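PDB 6ZRY: DMATS type aromatic prenyltransferase from Micromonospora olivasterospora, which probably transfers a dimethylallyl group to C6 of the indole ring of tryptophan, within an ABBA-type barrel. Local coordinates for residues R256-S261 / Y277-S282; G192-F197 / T215-E220; E62-F67 / T74-G79; E289-V294 / G307-I312; A228-G233 / D269-Y274. All coordinates share one frame; numbering follows the deposited sequence. Where two conformers were deposited one is given.

Contact 1 (R256-S261 / Y277-S282); sequences RPLVGS and YVPIRS. With TRP (tryptophan), chain C.
The guanidinium planes of Arg256 and Arg281 lie only 17° apart. CD of Arg256 sits over the centre of the Arg281 group, 3.4 Å from Arg281 NH2. Arg281 NH2 in turn lies over one face of the Arg256 guanidinium, toward its rim. At its edge, Arg281 NH2 donates in plane to OXT of the bound tryptophan, at 3.0 Å. The Tyr277 ring has Val259 O at its edge, and its OH is hydrogen-bonded to Ser261 OG at 2.8 Å. Tyr277 and Val259 form an antiparallel hydrogen-bonded pair of the hairpin 258-265/273-278. Further along, Arg256 N donates almost straight (174°) to Ser282 OG. Leu258 CD2 packs on Val278 CG2 on the side covered by helix 236-247. Pro279 centres an inverse gamma turn and presses CG against Arg256 O. Both arginines form salt bridges to Asp56, which probably offsets the repulsion between two like charges this close together. Together with the bond from Arg281 NH1 to Ala328 O, this probably holds Arg281 to offer NH2 to the tryptophan carboxylate.

Contact 2 (G192-F197 / T215-E220); sequences GDRLTF and THHEAE
The strands 193-201 and 209-220 pair antiparallel, Arg194 and Thr215 exchanging two 2.9 Å bonds, Arg194 N to Thr215 O and Thr215 N to Arg194 O, while His217 N reaches Gly192 O. Asp193 and His216 form the adjacent non-hydrogen-bonded pair. His216 ND1 donates to Asp193 OD1 at 2.9 Å. The oxygen lies near the ring plane, but the nitrogen meets it from above the carboxylate, the two planes being 88° apart. Arg185 NH2 makes a salt bridge to the same oxygen, so two donors grip it. An alanine at Asp193 removes both bonds and would probably loosen the His216 ring. On the other face, Thr196 OG1 and Thr215 OG1 are hydrogen-bonded at 2.6 Å. Arg194 CG touches the His217 ring edge at CD2, 3.6 Å away, and Arg194 NE goes to Glu152. Thr196 and Phe197 form a classic bulge opposite Tyr213, and Phe197 lines the tryptophan pocket. His216 packs on helix 221-228, Leu195 on helix 159-170, and the His216 backbone is hydrogen-bonded to Leu258 of strand 258-265.

Contact 3 (E62-F67 / T74-G79); sequences EFSIAF and TLRILG. With TRP (tryptophan), chain C.
This is a beta hairpin of the ABBA barrel, with strands 61-68 and 71-79 running antiparallel at 156°. Three hydrogen-bonded pairs, Glu62 with Leu78, Ser64 with Arg76 and Ala66 with Thr74, hold the backbones together. Each pair has a bond in both directions. The face with Phe63, Ile65, Leu75 and Ile77 is apolar and buried under helix 6-21, which covers it through Leu14 and Leu17, as expected where helices surround the barrel. Phe63 and Ile77 lie side by side and point the same way, with Phe63 CD1 3.8 Å from Ile77 CG1. Leu75 CD1 comes to 3.4 Å from Ser64 O.

The other face is more polar. It carries Glu62, Ser64, Ala66, Thr74, Arg76 and Leu78, and is partly exposed at Arg76 and Leu78. Arg76 bends at chi2 and chi3, so the edge of its guanidinium turns back to Ser64 OG. In the conformer described, Arg76 NE lies a short 2.5 Å from Ser64 OG, with the N-H bent to 131°. Arg76 NH2 adds a weak bond to the same oxygen. Leu78 CD2 lies 4.0 Å from CD1 of the bound tryptophan. Glu62 is fully extended up to CD, CG anti to the backbone N. That shape carries its carboxylate to the indole of the substrate, where tryptophan NE1 donates to Glu62 OE2 at 2.7 Å, the N-H angle being 151°.

Contact 4 (E289-V294 / G307-I312); sequences EARDRV and GLDRAI
Charge leads on the outer side. Arg291 grips Asp309 side-on: Arg291 NE donates to Asp309 OD1 at 2.8 Å, and Arg291 NH2 to Asp309 OD2 at 2.9 Å. Both oxygens use their syn lone pairs. The guanidinium and carboxylate are nearly coplanar, 24° apart. A bend at chi2 (-89°) turns the Arg291 chain across to reach the acid. Its remaining terminal nitrogen, NH1, bonds Asp292 OD1 on the anti lone pair, so one arginine joins two acids in a network that also fixes its own rotation. The elements joined are helices 287-300 and 305-315, antiparallel at 151° and neighbours in the outer helical layer of the ABBA fold. Their short segments stay 11.1 Å apart at the axes, so side chains do the bridging. Apolar contacts lie deeper. Ile312 CD1 meets the aliphatic part of Arg291 at CG, 3.6 Å away, crossing it at about a right angle. Val294 CG1 packs against Leu308 CD1 at 3.9 Å. Beneath this pair, Val294 and Leu308 both touch Val343 of strand 341-346, and Val294 also rests on Ile327 and Val330.

Contact 5 (A228-G233 / D269-Y274); sequences ASVVDG and DRPVGY
Val231 carries the centre of this contact, between the loop after helix 221-228 and the residues leading into strand 273-278. Its CB stands 3.9 Å from Pro271 O. From there CG1, anti to the backbone N (chi1 -177°), runs along the opposite backbone, 3.4 Å from Pro271 O and close to Gly273 N. CG2 turns to the apolar side and touches both Pro271 CB and Tyr274 CB, each at 3.8 Å. The backbone is joined by one hydrogen bond, Asp232 N to Pro271 O at 3.2 Å, nearly along the C=O axis. Ala228 begins a type I turn that ends at Val231. Its CB lies over the face of the Tyr274 ring, 3.6 Å from the centroid, a CH-pi contact. A serine at Tyr274 removes the ring under Ala228 CB and its edge-to-face contact with Tyr262, and would probably loosen the turn from the strand. Val230 CG2 rests on Pro271 CG. On the outer side, Arg270 CD comes to 3.3 Å from Val230 O, while Arg270 NH1 turns back to Asp269 O. Asp269 binds calcium in a structure of this protein, though the ion is absent here. The loop is held mainly by apolar and CH-pi packing, with a single backbone bond. Gly273 N is buried without a polar partner, and the acidic and basic groups lie on the solvent side.

From the N terminus, contact 3 closes first, as a tight hairpin. Contact 2 follows with a longer hairpin loop. Contact 5 then opens at 228-233, before contact 1 opens at 256-261. Contact 5 closes at 269-274 and contact 1 at 277-282, so these two cross, sharing strand 273-278. Contact 4 comes last and joins two successive helices. None is nested within another. Contacts 1, 2, 3 and 5 all reach the same curled sheet. Contacts 1 and 2 are on neighbouring strands. Contacts 1 and 3 both hold the bound tryptophan. Contact 4 packs outside, against Ile280 and Phe67.

Contact 1 (R256-S261 / Y277-S282)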
# COMPACT_ATOMS: atom_id res chain seq x y z
N ARG A 256 15.48 2.31 -3.66
CA ARG A 256 14.04 2.59 -3.64
C ARG A 256 13.77 3.51 -2.46
O ARG A 256 14.41 3.39 -1.41
CB ARG A 256 13.24 1.31 -3.63
CG ARG A 256 13.37 0.53 -4.92
CD ARG A 256 12.42 -0.64 -4.95
NE ARG A 256 12.69 -1.55 -6.05
CZ ARG A 256 12.22 -1.43 -7.30
NH1 ARG A 256 11.45 -0.41 -7.64
NH2 ARG A 256 12.55 -2.34 -8.20
N PRO A 257 12.87 4.50 -2.64
CA PRO A 257 12.72 5.58 -1.67
C PRO A 257 11.91 5.19 -0.43
O PRO A 257 11.00 4.39 -0.55
CB PRO A 257 11.96 6.66 -2.47
CG PRO A 257 11.13 5.88 -3.45
CD PRO A 257 12.00 4.68 -3.81
N LEU A 258 12.22 5.80 0.70
CA LEU A 258 11.36 5.76 1.89
C LEU A 258 10.03 6.44 1.54
O LEU A 258 10.03 7.42 0.76
CB LEU A 258 12.03 6.46 3.06
CG LEU A 258 13.27 5.77 3.61
CD1 LEU A 258 13.95 6.65 4.62
CD2 LEU A 258 12.92 4.43 4.23
N VAL A 259 8.98 5.97 2.15
CA VAL A 259 7.63 6.52 1.99
C VAL A 259 7.05 6.74 3.37
O VAL A 259 7.20 5.88 4.24
CB VAL A 259 6.74 5.62 1.13
CG1 VAL A 259 5.32 6.11 1.08
CG2 VAL A 259 7.30 5.48 -0.27
N GLY A 260 6.43 7.88 3.55
CA GLY A 260 5.69 8.17 4.77
C GLY A 260 4.23 8.37 4.48
O GLY A 260 3.91 8.96 3.44
N SER A 261 3.37 7.95 5.39
CA SER A 261 1.92 8.24 5.30
C SER A 261 1.46 8.99 6.54
O SER A 261 2.03 8.79 7.62
CB SER A 261 1.10 7.02 5.02
OG SER A 261 1.01 6.20 6.15
N TYR A 277 7.41 3.42 5.56
CA TYR A 277 7.45 2.24 4.69
C TYR A 277 8.84 2.14 4.12
O TYR A 277 9.25 3.00 3.34
CB TYR A 277 6.39 2.30 3.58
CG TYR A 277 4.99 2.59 4.05
CD1 TYR A 277 4.61 3.88 4.38
CD2 TYR A 277 4.03 1.60 4.15
CE1 TYR A 277 3.35 4.18 4.84
CE2 TYR A 277 2.75 1.88 4.58
CZ TYR A 277 2.41 3.17 4.93
OH TYR A 277 1.14 3.48 5.36
N VAL A 278 9.59 1.13 4.55
CA VAL A 278 10.93 0.86 4.02
C VAL A 278 10.79 -0.18 2.91
O VAL A 278 10.36 -1.32 3.18
CB VAL A 278 11.89 0.38 5.11
CG1 VAL A 278 13.26 0.08 4.55
CG2 VAL A 278 11.98 1.39 6.25
N PRO A 279 11.27 0.13 1.68
CA PRO A 279 11.29 -0.85 0.58
C PRO A 279 12.53 -1.74 0.74
O PRO A 279 13.51 -1.64 -0.02
CB PRO A 279 11.34 0.05 -0.64
CG PRO A 279 12.20 1.22 -0.17
CD PRO A 279 11.80 1.44 1.26
N ILE A 280 12.41 -2.64 1.71
CA ILE A 280 13.51 -3.48 2.25
C ILE A 280 14.15 -4.29 1.13
O ILE A 280 15.35 -4.50 1.20
CB ILE A 280 13.00 -4.34 3.40
CG1 ILE A 280 14.16 -5.13 4.03
CG2 ILE A 280 11.86 -5.23 2.98
CD1 ILE A 280 13.89 -5.60 5.41
N ARG A 281 13.39 -4.67 0.09
CA ARG A 281 13.91 -5.47 -1.06
C ARG A 281 15.09 -4.76 -1.71
O ARG A 281 15.92 -5.44 -2.35
CB ARG A 281 12.83 -5.70 -2.11
CG ARG A 281 12.34 -4.44 -2.83
CD ARG A 281 11.18 -4.85 -3.70
NE ARG A 281 10.60 -3.86 -4.58
CZ ARG A 281 9.83 -2.84 -4.21
NH1 ARG A 281 9.57 -2.58 -2.95
NH2 ARG A 281 9.30 -2.07 -5.16
N SER A 282 15.18 -3.45 -1.58
CA SER A 282 16.25 -2.62 -2.23
C SER A 282 17.54 -2.63 -1.38
O SER A 282 18.57 -2.21 -1.89
CB SER A 282 15.74 -1.23 -2.46
OG SER A 282 16.64 -0.46 -3.23
N TRP C . 5.19 -1.38 -6.08
CA TRP C . 5.04 0.10 -5.88
C TRP C . 6.27 0.64 -5.14
O TRP C . 6.45 1.87 -5.09
CB TRP C . 3.73 0.44 -5.14
CG TRP C . 3.63 -0.11 -3.76
CD1 TRP C . 3.23 -1.37 -3.39
CD2 TRP C . 3.92 0.59 -2.53
NE1 TRP C . 3.26 -1.49 -2.02
CE2 TRP C . 3.66 -0.31 -1.47
CE3 TRP C . 4.35 1.89 -2.22
CZ2 TRP C . 3.85 0.04 -0.13
CZ3 TRP C . 4.53 2.24 -0.90
CH2 TRP C . 4.27 1.33 0.13
OXT TRP C . 7.08 -0.14 -4.60

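Contact 2 (G192-F197 / T215-E220)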
# COMPACT_ATOMS: atom_id res chain seq x y z
N GLY A 192 11.67 16.16 -4.95
CA GLY A 192 12.14 15.09 -4.05
C GLY A 192 11.00 14.51 -3.23
O GLY A 192 11.07 13.33 -2.91
N ASP A 193 10.00 15.32 -2.87
CA ASP A 193 8.85 14.91 -2.02
C ASP A 193 7.57 14.88 -2.87
O ASP A 193 7.04 15.94 -3.20
CB ASP A 193 8.70 15.81 -0.81
CG ASP A 193 9.82 15.66 0.22
OD1 ASP A 193 10.50 14.60 0.23
OD2 ASP A 193 9.98 16.57 1.02
N ARG A 194 7.09 13.69 -3.19
CA ARG A 194 6.06 13.45 -4.22
C ARG A 194 4.80 12.98 -3.50
O ARG A 194 4.90 12.14 -2.60
CB ARG A 194 6.58 12.43 -5.23
CG ARG A 194 7.73 12.96 -6.09
CD ARG A 194 7.32 13.63 -7.36
NE ARG A 194 6.56 12.76 -8.24
CZ ARG A 194 7.08 11.91 -9.12
NH1 ARG A 194 8.40 11.81 -9.26
NH2 ARG A 194 6.27 11.16 -9.85
N LEU A 195 3.66 13.51 -3.87
CA LEU A 195 2.33 13.07 -3.35
C LEU A 195 1.89 11.82 -4.12
O LEU A 195 1.51 11.92 -5.32
CB LEU A 195 1.34 14.23 -3.49
CG LEU A 195 1.74 15.51 -2.75
CD1 LEU A 195 1.00 16.72 -3.31
CD2 LEU A 195 1.50 15.39 -1.26
N THR A 196 1.95 10.67 -3.48
CA THR A 196 1.93 9.37 -4.17
C THR A 196 0.54 8.74 -4.08
O THR A 196 0.10 8.18 -5.08
CB THR A 196 3.02 8.44 -3.62
OG1 THR A 196 4.26 9.12 -3.82
CG2 THR A 196 3.01 7.10 -4.33
N PHE A 197 -0.08 8.74 -2.91
CA PHE A 197 -1.44 8.17 -2.74
C PHE A 197 -2.30 9.10 -1.90
O PHE A 197 -1.82 9.62 -0.90
CB PHE A 197 -1.45 6.81 -2.02
CG PHE A 197 -0.67 5.70 -2.68
CD1 PHE A 197 -0.99 5.26 -3.95
CD2 PHE A 197 0.36 5.07 -2.00
CE1 PHE A 197 -0.30 4.21 -4.54
CE2 PHE A 197 1.06 4.02 -2.58
CZ PHE A 197 0.73 3.60 -3.86
N THR A 215 6.35 10.19 -1.07
CA THR A 215 7.57 9.47 -1.44
C THR A 215 8.73 10.44 -1.32
O THR A 215 8.66 11.53 -1.94
CB THR A 215 7.47 8.84 -2.83
OG1 THR A 215 6.33 7.96 -2.83
CG2 THR A 215 8.72 8.09 -3.23
N HIS A 216 9.72 10.08 -0.53
CA HIS A 216 10.91 10.89 -0.23
C HIS A 216 12.08 10.38 -1.07
O HIS A 216 12.76 9.45 -0.62
CB HIS A 216 11.22 10.83 1.27
CG HIS A 216 10.12 11.32 2.14
ND1 HIS A 216 9.76 12.66 2.20
CD2 HIS A 216 9.32 10.68 3.02
CE1 HIS A 216 8.77 12.81 3.05
NE2 HIS A 216 8.50 11.62 3.58
N HIS A 217 12.30 10.94 -2.25
CA HIS A 217 13.34 10.46 -3.19
C HIS A 217 14.74 10.78 -2.64
O HIS A 217 14.92 11.89 -2.14
CB HIS A 217 13.11 11.04 -4.59
CG HIS A 217 11.91 10.47 -5.24
ND1 HIS A 217 11.92 9.23 -5.86
CD2 HIS A 217 10.63 10.91 -5.28
CE1 HIS A 217 10.71 8.96 -6.31
NE2 HIS A 217 9.89 9.99 -5.96
N GLU A 218 15.65 9.80 -2.70
CA GLU A 218 17.08 9.95 -2.32
C GLU A 218 17.17 10.73 -1.01
O GLU A 218 17.72 11.86 -1.01
CB GLU A 218 17.85 10.65 -3.44
CG GLU A 218 17.99 9.81 -4.70
CD GLU A 218 17.74 10.59 -5.97
OE1 GLU A 218 18.64 10.64 -6.84
OE2 GLU A 218 16.64 11.16 -6.10
N ALA A 219 16.61 10.19 0.05
CA ALA A 219 16.31 10.93 1.28
C ALA A 219 17.21 10.45 2.41
O ALA A 219 17.47 9.20 2.53
CB ALA A 219 14.85 10.80 1.65
N GLU A 220 17.64 11.39 3.24
CA GLU A 220 18.27 11.11 4.55
C GLU A 220 17.17 10.77 5.55
O GLU A 220 16.14 11.46 5.54
CB GLU A 220 19.05 12.34 5.03
CG GLU A 220 20.16 12.75 4.09
CD GLU A 220 21.39 11.88 4.15
OE1 GLU A 220 21.38 10.88 4.92
OE2 GLU A 220 22.37 12.20 3.42

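Contact 3 (E62-F67 / T74-G79)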
# COMPACT_ATOMS: atom_id res chain seq x y z
N GLU A 62 -0.69 -7.11 -4.58
CA GLU A 62 0.37 -7.30 -3.54
C GLU A 62 -0.34 -7.63 -2.23
O GLU A 62 -1.35 -6.99 -1.92
CB GLU A 62 1.21 -6.04 -3.38
CG GLU A 62 2.29 -6.19 -2.33
CD GLU A 62 3.17 -4.97 -2.18
OE1 GLU A 62 4.24 -4.90 -2.83
OE2 GLU A 62 2.76 -4.08 -1.43
N PHE A 63 0.13 -8.63 -1.51
CA PHE A 63 -0.41 -9.05 -0.22
C PHE A 63 0.32 -8.30 0.89
O PHE A 63 1.43 -7.87 0.66
CB PHE A 63 -0.23 -10.55 -0.03
CG PHE A 63 -0.90 -11.40 -1.08
CD1 PHE A 63 -2.28 -11.51 -1.12
CD2 PHE A 63 -0.14 -12.06 -2.04
CE1 PHE A 63 -2.91 -12.29 -2.09
CE2 PHE A 63 -0.77 -12.84 -3.00
CZ PHE A 63 -2.15 -12.96 -3.03
N SER A 64 -0.29 -8.18 2.05
CA SER A 64 0.41 -7.75 3.27
C SER A 64 -0.26 -8.34 4.49
O SER A 64 -1.48 -8.67 4.42
CB SER A 64 0.50 -6.23 3.36
OG SER A 64 -0.78 -5.62 3.38
N ILE A 65 0.52 -8.49 5.55
CA ILE A 65 0.04 -8.94 6.85
C ILE A 65 0.50 -7.92 7.90
O ILE A 65 1.66 -7.58 7.92
CB ILE A 65 0.45 -10.40 7.12
CG1 ILE A 65 -0.04 -10.86 8.48
CG2 ILE A 65 1.92 -10.64 6.90
CD1 ILE A 65 -0.20 -12.37 8.56
N ALA A 66 -0.46 -7.39 8.62
CA ALA A 66 -0.28 -6.38 9.67
C ALA A 66 -0.40 -7.06 11.02
O ALA A 66 -1.46 -7.61 11.31
CB ALA A 66 -1.29 -5.26 9.50
N PHE A 67 0.65 -6.99 11.82
CA PHE A 67 0.67 -7.47 13.21
C PHE A 67 0.32 -6.31 14.12
O PHE A 67 0.97 -5.28 14.02
CB PHE A 67 2.02 -8.09 13.52
CG PHE A 67 2.37 -9.19 12.57
CD1 PHE A 67 1.93 -10.48 12.79
CD2 PHE A 67 3.19 -8.95 11.48
CE1 PHE A 67 2.25 -11.49 11.91
CE2 PHE A 67 3.53 -9.97 10.62
CZ PHE A 67 3.08 -11.24 10.84
N THR A 74 -4.06 -8.63 10.50
CA THR A 74 -4.91 -8.13 9.42
C THR A 74 -4.26 -8.49 8.08
O THR A 74 -3.12 -8.14 7.87
CB THR A 74 -5.17 -6.64 9.57
OG1 THR A 74 -5.80 -6.39 10.83
CG2 THR A 74 -6.03 -6.09 8.46
N LEU A 75 -5.01 -9.13 7.19
CA LEU A 75 -4.53 -9.47 5.83
C LEU A 75 -5.10 -8.44 4.86
O LEU A 75 -6.29 -8.10 4.99
CB LEU A 75 -4.98 -10.91 5.57
CG LEU A 75 -4.78 -11.53 4.20
CD1 LEU A 75 -3.33 -11.49 3.76
CD2 LEU A 75 -5.27 -12.98 4.24
N ARG A 76 -4.29 -7.94 3.95
CA ARG A 76 -4.77 -6.97 2.94
C ARG A 76 -4.24 -7.36 1.55
O ARG A 76 -3.17 -8.01 1.46
CB ARG A 76 -4.36 -5.55 3.32
CG ARG A 76 -4.72 -5.18 4.75
CD ARG A 76 -3.57 -5.44 5.73
NE ARG A 76 -2.35 -4.85 5.20
CZ ARG A 76 -2.12 -3.52 5.08
NH1 ARG A 76 -3.02 -2.65 5.52
NH2 ARG A 76 -0.99 -3.08 4.55
N ILE A 77 -5.00 -6.97 0.54
CA ILE A 77 -4.60 -7.05 -0.88
C ILE A 77 -4.67 -5.63 -1.42
O ILE A 77 -5.76 -5.04 -1.31
CB ILE A 77 -5.52 -7.97 -1.69
CG1 ILE A 77 -5.45 -9.41 -1.22
CG2 ILE A 77 -5.16 -7.83 -3.15
CD1 ILE A 77 -6.57 -10.28 -1.71
N LEU A 78 -3.59 -5.16 -2.03
CA LEU A 78 -3.58 -3.93 -2.84
C LEU A 78 -3.59 -4.34 -4.30
O LEU A 78 -2.80 -5.20 -4.66
CB LEU A 78 -2.34 -3.11 -2.50
CG LEU A 78 -2.17 -1.79 -3.27
CD1 LEU A 78 -3.18 -0.76 -2.80
CD2 LEU A 78 -0.78 -1.25 -3.09
N GLY A 79 -4.42 -3.74 -5.13
CA GLY A 79 -4.28 -4.01 -6.56
C GLY A 79 -5.24 -3.24 -7.41
O GLY A 79 -5.83 -2.24 -6.93
N TRP C . 5.19 -1.38 -6.08
CA TRP C . 5.04 0.10 -5.88
C TRP C . 6.27 0.64 -5.14
O TRP C . 6.45 1.87 -5.09
CB TRP C . 3.73 0.44 -5.14
CG TRP C . 3.63 -0.11 -3.76
CD1 TRP C . 3.23 -1.37 -3.39
CD2 TRP C . 3.92 0.59 -2.53
NE1 TRP C . 3.26 -1.49 -2.02
CE2 TRP C . 3.66 -0.31 -1.47
CE3 TRP C . 4.35 1.89 -2.22
CZ2 TRP C . 3.85 0.04 -0.13
CZ3 TRP C . 4.53 2.24 -0.90
CH2 TRP C . 4.27 1.33 0.13
OXT TRP C . 7.08 -0.14 -4.60

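Contact 4 (E289-V294 / G307-I312)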
# COMPACT_ATOMS: atom_id res chain seq x y z
N GLU A 289 17.73 -12.66 4.17
CA GLU A 289 18.19 -11.47 4.92
C GLU A 289 17.00 -10.57 5.26
O GLU A 289 16.91 -10.09 6.44
CB GLU A 289 19.25 -10.69 4.17
CG GLU A 289 19.84 -9.61 5.06
CD GLU A 289 20.93 -8.76 4.46
OE1 GLU A 289 20.96 -8.63 3.24
OE2 GLU A 289 21.76 -8.24 5.26
N ALA A 290 16.09 -10.34 4.32
CA ALA A 290 14.93 -9.48 4.61
C ALA A 290 14.11 -10.14 5.72
O ALA A 290 13.67 -9.45 6.61
CB ALA A 290 14.04 -9.23 3.36
N ARG A 291 13.90 -11.45 5.65
CA ARG A 291 13.04 -12.14 6.65
C ARG A 291 13.70 -11.97 8.03
O ARG A 291 12.99 -11.72 9.00
CB ARG A 291 12.82 -13.62 6.30
CG ARG A 291 12.10 -14.39 7.40
CD ARG A 291 13.07 -14.99 8.42
NE ARG A 291 12.40 -15.53 9.58
CZ ARG A 291 12.98 -15.73 10.77
NH1 ARG A 291 14.24 -15.40 10.97
NH2 ARG A 291 12.27 -16.23 11.77
N ASP A 292 15.01 -12.11 8.09
CA ASP A 292 15.80 -12.01 9.35
C ASP A 292 15.65 -10.61 9.95
O ASP A 292 15.50 -10.53 11.17
CB ASP A 292 17.24 -12.45 9.13
CG ASP A 292 17.35 -13.96 8.88
OD1 ASP A 292 16.35 -14.71 9.16
OD2 ASP A 292 18.40 -14.38 8.41
N ARG A 293 15.66 -9.55 9.13
CA ARG A 293 15.52 -8.17 9.63
C ARG A 293 14.11 -7.96 10.15
O ARG A 293 13.95 -7.36 11.20
CB ARG A 293 15.84 -7.16 8.54
CG ARG A 293 17.27 -7.23 8.07
CD ARG A 293 17.61 -6.03 7.24
NE ARG A 293 18.95 -6.11 6.70
CZ ARG A 293 19.41 -5.34 5.71
NH1 ARG A 293 18.64 -4.43 5.13
NH2 ARG A 293 20.62 -5.54 5.25
N VAL A 294 13.12 -8.40 9.41
CA VAL A 294 11.72 -8.21 9.79
C VAL A 294 11.45 -8.99 11.06
O VAL A 294 10.82 -8.46 11.93
CB VAL A 294 10.76 -8.60 8.66
CG1 VAL A 294 9.31 -8.54 9.12
CG2 VAL A 294 10.98 -7.72 7.43
N GLY A 307 4.01 -16.19 12.95
CA GLY A 307 3.02 -15.63 12.02
C GLY A 307 3.67 -15.19 10.72
O GLY A 307 3.12 -15.49 9.64
N LEU A 308 4.80 -14.52 10.84
CA LEU A 308 5.64 -14.05 9.71
C LEU A 308 6.09 -15.25 8.87
O LEU A 308 5.88 -15.23 7.65
CB LEU A 308 6.85 -13.30 10.26
CG LEU A 308 7.93 -13.00 9.23
CD1 LEU A 308 7.47 -11.92 8.28
CD2 LEU A 308 9.23 -12.60 9.90
N ASP A 309 6.71 -16.24 9.50
CA ASP A 309 7.25 -17.42 8.77
C ASP A 309 6.11 -18.21 8.13
O ASP A 309 6.30 -18.68 7.04
CB ASP A 309 8.12 -18.27 9.68
CG ASP A 309 9.36 -17.53 10.12
OD1 ASP A 309 9.81 -16.63 9.37
OD2 ASP A 309 9.85 -17.81 11.20
N ARG A 310 4.95 -18.32 8.77
CA ARG A 310 3.79 -19.04 8.17
C ARG A 310 3.25 -18.22 6.99
O ARG A 310 2.90 -18.84 5.94
CB ARG A 310 2.75 -19.36 9.24
CG ARG A 310 3.18 -20.49 10.18
CD ARG A 310 2.05 -21.22 10.88
NE ARG A 310 0.97 -20.35 11.36
CZ ARG A 310 -0.33 -20.45 10.99
NH1 ARG A 310 -1.22 -19.60 11.50
NH2 ARG A 310 -0.74 -21.39 10.14
N ALA A 311 3.19 -16.89 7.10
CA ALA A 311 2.67 -16.04 6.00
C ALA A 311 3.63 -16.17 4.80
O ALA A 311 3.16 -16.32 3.69
CB ALA A 311 2.50 -14.60 6.43
N ILE A 312 4.92 -16.13 5.03
CA ILE A 312 5.95 -16.26 3.96
C ILE A 312 5.72 -17.59 3.26
O ILE A 312 5.61 -17.60 2.02
CB ILE A 312 7.37 -16.09 4.53
CG1 ILE A 312 7.68 -14.64 4.91
CG2 ILE A 312 8.42 -16.63 3.57
CD1 ILE A 312 8.88 -14.49 5.85

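Contact 5 (A228-G233 / D269-Y274)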
# COMPACT_ATOMS: atom_id res chain seq x y z
N ALA A 228 8.19 13.53 9.54
CA ALA A 228 7.30 12.76 10.44
C ALA A 228 6.97 13.57 11.70
O ALA A 228 5.90 13.34 12.28
CB ALA A 228 7.91 11.43 10.78
N SER A 229 7.86 14.45 12.14
CA SER A 229 7.75 15.14 13.44
C SER A 229 6.56 16.11 13.47
O SER A 229 6.25 16.56 14.59
CB SER A 229 9.05 15.82 13.83
OG SER A 229 9.39 16.83 12.92
N VAL A 230 5.88 16.41 12.35
CA VAL A 230 4.61 17.21 12.39
C VAL A 230 3.49 16.37 13.01
O VAL A 230 2.48 16.97 13.43
CB VAL A 230 4.16 17.81 11.04
CG1 VAL A 230 5.21 18.74 10.45
CG2 VAL A 230 3.74 16.75 10.03
N VAL A 231 3.63 15.05 13.06
CA VAL A 231 2.58 14.16 13.62
C VAL A 231 2.66 14.15 15.14
O VAL A 231 3.77 13.90 15.70
CB VAL A 231 2.70 12.74 13.06
CG1 VAL A 231 1.59 11.83 13.58
CG2 VAL A 231 2.77 12.76 11.52
N ASP A 232 1.48 14.27 15.76
CA ASP A 232 1.23 14.08 17.20
C ASP A 232 1.87 12.82 17.72
O ASP A 232 1.50 11.73 17.25
CB ASP A 232 -0.27 13.94 17.49
CG ASP A 232 -0.97 15.25 17.69
OD1 ASP A 232 -0.39 16.29 17.33
OD2 ASP A 232 -2.08 15.22 18.24
N GLY A 233 2.78 12.97 18.67
CA GLY A 233 3.24 11.89 19.55
C GLY A 233 4.16 10.91 18.86
O GLY A 233 4.46 9.89 19.50
N ASP A 269 -5.33 19.75 13.84
CA ASP A 269 -4.47 20.60 12.98
C ASP A 269 -3.11 19.94 12.78
O ASP A 269 -2.28 20.52 12.07
CB ASP A 269 -4.39 22.03 13.51
CG ASP A 269 -3.49 22.24 14.73
OD1 ASP A 269 -3.04 21.21 15.31
OD2 ASP A 269 -3.22 23.47 15.08
N ARG A 270 -2.88 18.76 13.36
CA ARG A 270 -1.67 17.94 13.07
C ARG A 270 -2.15 16.54 12.67
O ARG A 270 -3.19 16.08 13.14
CB ARG A 270 -0.70 17.88 14.28
CG ARG A 270 -0.12 19.24 14.73
CD ARG A 270 0.94 19.83 13.79
NE ARG A 270 1.44 21.14 14.25
CZ ARG A 270 0.85 22.33 13.99
NH1 ARG A 270 -0.25 22.40 13.28
NH2 ARG A 270 1.38 23.46 14.47
N PRO A 271 -1.45 15.83 11.76
CA PRO A 271 -1.78 14.43 11.49
C PRO A 271 -1.77 13.67 12.81
O PRO A 271 -0.97 14.02 13.66
CB PRO A 271 -0.67 13.94 10.55
CG PRO A 271 -0.10 15.22 9.92
CD PRO A 271 -0.31 16.31 10.96
N VAL A 272 -2.64 12.65 12.94
CA VAL A 272 -2.86 11.86 14.20
C VAL A 272 -2.26 10.46 14.07
O VAL A 272 -2.39 9.67 15.02
CB VAL A 272 -4.34 11.80 14.56
CG1 VAL A 272 -4.88 13.20 14.86
CG2 VAL A 272 -5.18 11.12 13.48
N GLY A 273 -1.73 10.13 12.91
CA GLY A 273 -1.13 8.82 12.65
C GLY A 273 -0.06 8.99 11.63
O GLY A 273 -0.23 9.90 10.77
N TYR A 274 1.00 8.21 11.76
CA TYR A 274 2.15 8.20 10.84
C TYR A 274 2.58 6.76 10.61
O TYR A 274 2.66 6.02 11.59
CB TYR A 274 3.32 8.98 11.42
CG TYR A 274 4.52 8.96 10.53
CD1 TYR A 274 4.58 9.77 9.41
CD2 TYR A 274 5.59 8.12 10.79
CE1 TYR A 274 5.67 9.75 8.57
CE2 TYR A 274 6.70 8.10 9.96
CZ TYR A 274 6.73 8.90 8.85
OH TYR A 274 7.81 8.88 8.02